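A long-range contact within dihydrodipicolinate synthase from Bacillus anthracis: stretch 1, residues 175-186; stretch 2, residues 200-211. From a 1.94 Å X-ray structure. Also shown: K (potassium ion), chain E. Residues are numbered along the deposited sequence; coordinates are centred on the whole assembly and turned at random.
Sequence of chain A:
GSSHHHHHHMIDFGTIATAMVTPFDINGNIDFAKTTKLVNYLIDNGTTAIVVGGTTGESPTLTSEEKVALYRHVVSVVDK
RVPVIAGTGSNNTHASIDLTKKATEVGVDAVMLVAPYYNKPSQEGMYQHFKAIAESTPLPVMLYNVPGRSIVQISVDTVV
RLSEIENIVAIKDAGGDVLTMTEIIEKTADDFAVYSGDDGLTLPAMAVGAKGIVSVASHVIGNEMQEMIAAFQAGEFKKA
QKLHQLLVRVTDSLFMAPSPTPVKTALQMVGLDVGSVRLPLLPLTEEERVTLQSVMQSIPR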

# COMPACT_ATOMS: atom_id res chain seq x y z
N GLY A 175 -11.20 -10.21 -0.70
CA GLY A 175 -9.84 -9.75 -1.01
C GLY A 175 -9.79 -8.69 -2.10
O GLY A 175 -8.76 -8.04 -2.27
N GLY A 176 -10.87 -8.54 -2.85
CA GLY A 176 -10.98 -7.53 -3.90
C GLY A 176 -10.25 -7.90 -5.18
O GLY A 176 -10.07 -7.05 -6.05
N ASP A 177 -9.87 -9.16 -5.32
CA ASP A 177 -9.01 -9.59 -6.40
C ASP A 177 -9.65 -10.77 -7.13
O ASP A 177 -9.63 -11.90 -6.64
N VAL A 178 -10.19 -10.51 -8.32
CA VAL A 178 -10.89 -11.56 -9.07
C VAL A 178 -9.91 -12.57 -9.70
O VAL A 178 -10.32 -13.65 -10.13
N LEU A 179 -8.62 -12.23 -9.71
CA LEU A 179 -7.59 -13.16 -10.21
C LEU A 179 -7.14 -14.22 -9.19
O LEU A 179 -6.84 -15.35 -9.57
N THR A 180 -7.11 -13.88 -7.90
CA THR A 180 -6.96 -14.91 -6.87
C THR A 180 -8.24 -15.77 -6.80
O THR A 180 -8.17 -16.99 -6.68
N MET A 181 -9.41 -15.14 -6.92
CA MET A 181 -10.67 -15.89 -7.03
C MET A 181 -10.60 -16.90 -8.19
O MET A 181 -10.93 -18.07 -8.01
N THR A 182 -10.13 -16.45 -9.35
CA THR A 182 -9.97 -17.31 -10.54
C THR A 182 -9.20 -18.57 -10.19
O THR A 182 -9.59 -19.66 -10.57
N GLU A 183 -8.09 -18.40 -9.48
CA GLU A 183 -7.21 -19.50 -9.14
C GLU A 183 -7.85 -20.48 -8.15
O GLU A 183 -7.70 -21.70 -8.28
N ILE A 184 -8.55 -19.94 -7.16
CA ILE A 184 -9.27 -20.76 -6.18
C ILE A 184 -10.34 -21.58 -6.90
O ILE A 184 -10.46 -22.78 -6.66
N ILE A 185 -11.10 -20.92 -7.76
CA ILE A 185 -12.15 -21.57 -8.54
C ILE A 185 -11.54 -22.73 -9.34
O ILE A 185 -12.05 -23.84 -9.32
N GLU A 186 -10.43 -22.46 -10.02
CA GLU A 186 -9.77 -23.45 -10.87
C GLU A 186 -9.25 -24.65 -10.08
O GLU A 186 -9.47 -25.80 -10.46
N GLY A 200 -19.69 -4.68 -5.49
CA GLY A 200 -19.27 -4.15 -6.77
C GLY A 200 -18.62 -5.19 -7.68
O GLY A 200 -18.70 -5.08 -8.90
N LEU A 201 -17.98 -6.19 -7.08
CA LEU A 201 -17.33 -7.24 -7.85
C LEU A 201 -18.23 -8.41 -8.25
O LEU A 201 -17.74 -9.35 -8.87
N THR A 202 -19.51 -8.37 -7.90
CA THR A 202 -20.41 -9.50 -8.19
C THR A 202 -20.28 -9.97 -9.65
O THR A 202 -20.00 -11.14 -9.92
N LEU A 203 -20.48 -9.03 -10.57
CA LEU A 203 -20.50 -9.36 -12.00
C LEU A 203 -19.15 -9.88 -12.53
O LEU A 203 -19.09 -10.97 -13.09
N PRO A 204 -18.05 -9.11 -12.35
CA PRO A 204 -16.75 -9.64 -12.78
C PRO A 204 -16.31 -10.92 -12.06
O PRO A 204 -15.64 -11.75 -12.67
N ALA A 205 -16.69 -11.10 -10.80
CA ALA A 205 -16.40 -12.34 -10.08
C ALA A 205 -17.17 -13.53 -10.69
O ALA A 205 -16.62 -14.60 -10.90
N MET A 206 -18.46 -13.33 -10.95
CA MET A 206 -19.26 -14.35 -11.61
C MET A 206 -18.75 -14.65 -13.03
O MET A 206 -18.75 -15.81 -13.46
N ALA A 207 -18.25 -13.63 -13.73
CA ALA A 207 -17.68 -13.83 -15.07
C ALA A 207 -16.53 -14.84 -15.08
O ALA A 207 -16.39 -15.59 -16.04
N VAL A 208 -15.72 -14.86 -14.01
CA VAL A 208 -14.61 -15.81 -13.90
C VAL A 208 -14.98 -17.12 -13.18
O VAL A 208 -14.12 -17.98 -12.99
N GLY A 209 -16.25 -17.26 -12.78
CA GLY A 209 -16.77 -18.52 -12.25
C GLY A 209 -17.21 -18.52 -10.79
O GLY A 209 -17.50 -19.59 -10.24
N ALA A 210 -17.29 -17.35 -10.17
CA ALA A 210 -17.84 -17.25 -8.82
C ALA A 210 -19.33 -17.63 -8.85
O ALA A 210 -20.04 -17.38 -9.83
N LYS A 211 -19.80 -18.24 -7.77
CA LYS A 211 -21.19 -18.67 -7.72
C LYS A 211 -22.13 -17.49 -7.49
O LYS A 211 -23.29 -17.51 -7.94

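The most unusual feature of this contact lies at its C-terminal end, where the tip of the Ile185 side chain makes its closest approaches to backbone atoms of the turn after the second helix, besides touching the side chains of Val208 and Ala210. Its CD1 atom sits 3.5 Å from Gly209 C, 3.5 Å from Ala210 N and 3.6 Å from Val208 O, covering the turn that closes helix 202-207. Gly209 has positive phi (115°) and ends the helix in a Schellman motif, with Ala210 N bonded to Ala205 O at 2.9 Å and Gly209 N to Met206 O at 3.0 Å. A CB at this position would point toward stretch 1 and lie only 3.2 Å from Ile185 CG2, besides jamming against the preceding carbonyl, so the absent side chain leaves room for the isoleucine. Ile185 adopts m for chi1 and t for chi2, and its CD1 also meets Val208 CG2 at 4.2 Å.

No hydrogen bond joins the two stretches; the interface, 438 Å² summed over both sides, is held by apolar packing. The helices run in broadly the same direction, at 34°, with their axes 9.7 Å apart at closest approach. Val178, Met181 and Ile185 point toward stretch 2, and Leu201 and Val208 point back. Val178, in the m rotamer, is buried at the start of its helix, where CG1 lies 4.2 Å from Leu201 CD1 and 4.5 Å from both Pro204 CB and Ala205 CB. Leu201 (m, t) extends CD1 to 3.7 Å from Gly176 CA, covering the loop before the first helix, and to 4.4 Å from Met181 CE. Met181 (m, t, t) places SD 3.8 Å from Ala205 CB, the small alanine side chain meeting the thioether.

Val208, also m, packs along the first turns of the helix: its CG2 approaches Val178 O at 3.8 Å, and its CB lies 3.5 Å from Thr182 OG1. Thr182 (m) thus packs against the valine while its OG1 donates to Val178 O at 2.8 Å and is also hydrogen-bonded elsewhere in the structure. Asp177, by contrast, points away and serves as the N-cap of this helix; in the t rotamer, its OD1 accepts from Leu179 N at 2.8 Å and from Thr180 N at 3.3 Å. Thr180 (p) returns a bond from OG1 to Asp177 O at 2.9 Å.

The potassium ion is bound by Ile185 O at 2.8 Å, so this residue offers its side chain to stretch 2 and its carbonyl to the metal. K is also bound by the O atoms of water 1 (2.8 Å), water 2 (3.1 Å) and water 3 (2.7 Å), with four further ligand atoms from elsewhere in the structure.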

# COMPACT_ATOMS: atom_id res chain seq x y z
CB ASP A 177 -7.64 -9.98 -5.84
CG ASP A 177 -6.60 -10.24 -6.92
OD1 ASP A 177 -6.97 -10.61 -8.05
OD2 ASP A 177 -5.40 -10.07 -6.63
CB VAL A 178 -11.88 -11.00 -10.13
CG1 VAL A 178 -12.89 -10.06 -9.47
CG2 VAL A 178 -11.16 -10.30 -11.28
CB LEU A 179 -6.41 -12.40 -10.80
CG LEU A 179 -6.75 -11.50 -12.00
CD1 LEU A 179 -5.49 -10.95 -12.65
CD2 LEU A 179 -7.58 -12.25 -13.05
CB THR A 180 -6.63 -14.33 -5.47
OG1 THR A 180 -7.57 -13.31 -5.13
CG2 THR A 180 -5.22 -13.77 -5.44
CB MET A 181 -11.87 -14.96 -7.26
CG MET A 181 -12.22 -14.04 -6.09
SD MET A 181 -13.72 -13.12 -6.50
CE MET A 181 -13.58 -11.71 -5.41
CB THR A 182 -9.23 -16.58 -11.70
OG1 THR A 182 -10.04 -15.54 -12.24
CG2 THR A 182 -8.87 -17.56 -12.81
CB GLU A 183 -5.90 -18.96 -8.58
CG GLU A 183 -4.76 -19.96 -8.58
CD GLU A 183 -3.48 -19.38 -8.02
OE1 GLU A 183 -3.32 -18.14 -8.08
OE2 GLU A 183 -2.63 -20.16 -7.53
CB ILE A 184 -9.94 -19.90 -5.07
CG1 ILE A 184 -8.86 -19.21 -4.21
CG2 ILE A 184 -10.85 -20.78 -4.19
CD1 ILE A 184 -9.40 -18.12 -3.31
CB ILE A 185 -12.89 -20.58 -9.49
CG1 ILE A 185 -13.73 -19.59 -8.67
CG2 ILE A 185 -13.80 -21.34 -10.48
CD1 ILE A 185 -14.06 -18.28 -9.39
CB GLU A 186 -8.61 -22.77 -11.60
CG GLU A 186 -7.86 -23.63 -12.61
CD GLU A 186 -6.82 -22.83 -13.37
OE1 GLU A 186 -6.24 -23.37 -14.35
OE2 GLU A 186 -6.57 -21.66 -12.99
CB LEU A 201 -16.11 -7.78 -7.10
CG LEU A 201 -14.99 -6.76 -6.92
CD1 LEU A 201 -13.74 -7.43 -6.35
CD2 LEU A 201 -14.66 -6.06 -8.24
CB THR A 202 -21.88 -9.15 -7.90
OG1 THR A 202 -22.03 -8.76 -6.52
CG2 THR A 202 -22.79 -10.34 -8.20
CB LEU A 203 -21.03 -8.18 -12.83
CG LEU A 203 -22.12 -8.55 -13.84
CD1 LEU A 203 -23.27 -9.32 -13.16
CD2 LEU A 203 -22.66 -7.32 -14.56
CB PRO A 204 -15.78 -8.48 -12.50
CG PRO A 204 -16.47 -7.62 -11.50
CD PRO A 204 -17.94 -7.75 -11.79
CB ALA A 205 -16.72 -12.20 -8.61
CB MET A 206 -20.74 -13.96 -11.60
CG MET A 206 -21.33 -14.04 -10.19
SD MET A 206 -23.09 -13.71 -10.11
CE MET A 206 -23.73 -15.27 -10.71
CB ALA A 207 -17.24 -12.51 -15.68
CB VAL A 208 -13.36 -15.16 -13.22
CG1 VAL A 208 -12.93 -13.91 -13.99
CG2 VAL A 208 -13.60 -14.82 -11.74
CB ALA A 210 -17.65 -15.85 -8.27
CB LYS A 211 -21.40 -19.73 -6.63
CG LYS A 211 -22.78 -20.42 -6.72
CD LYS A 211 -22.81 -21.69 -5.90
CE LYS A 211 -24.19 -22.33 -5.91
NZ LYS A 211 -24.22 -23.53 -5.03
K K E . -14.20 -24.97 -7.87
O HOH W 1 -15.21 -22.53 -6.96
O HOH W 2 -16.96 -24.62 -9.32
O HOH W 3 -14.61 -26.11 -10.25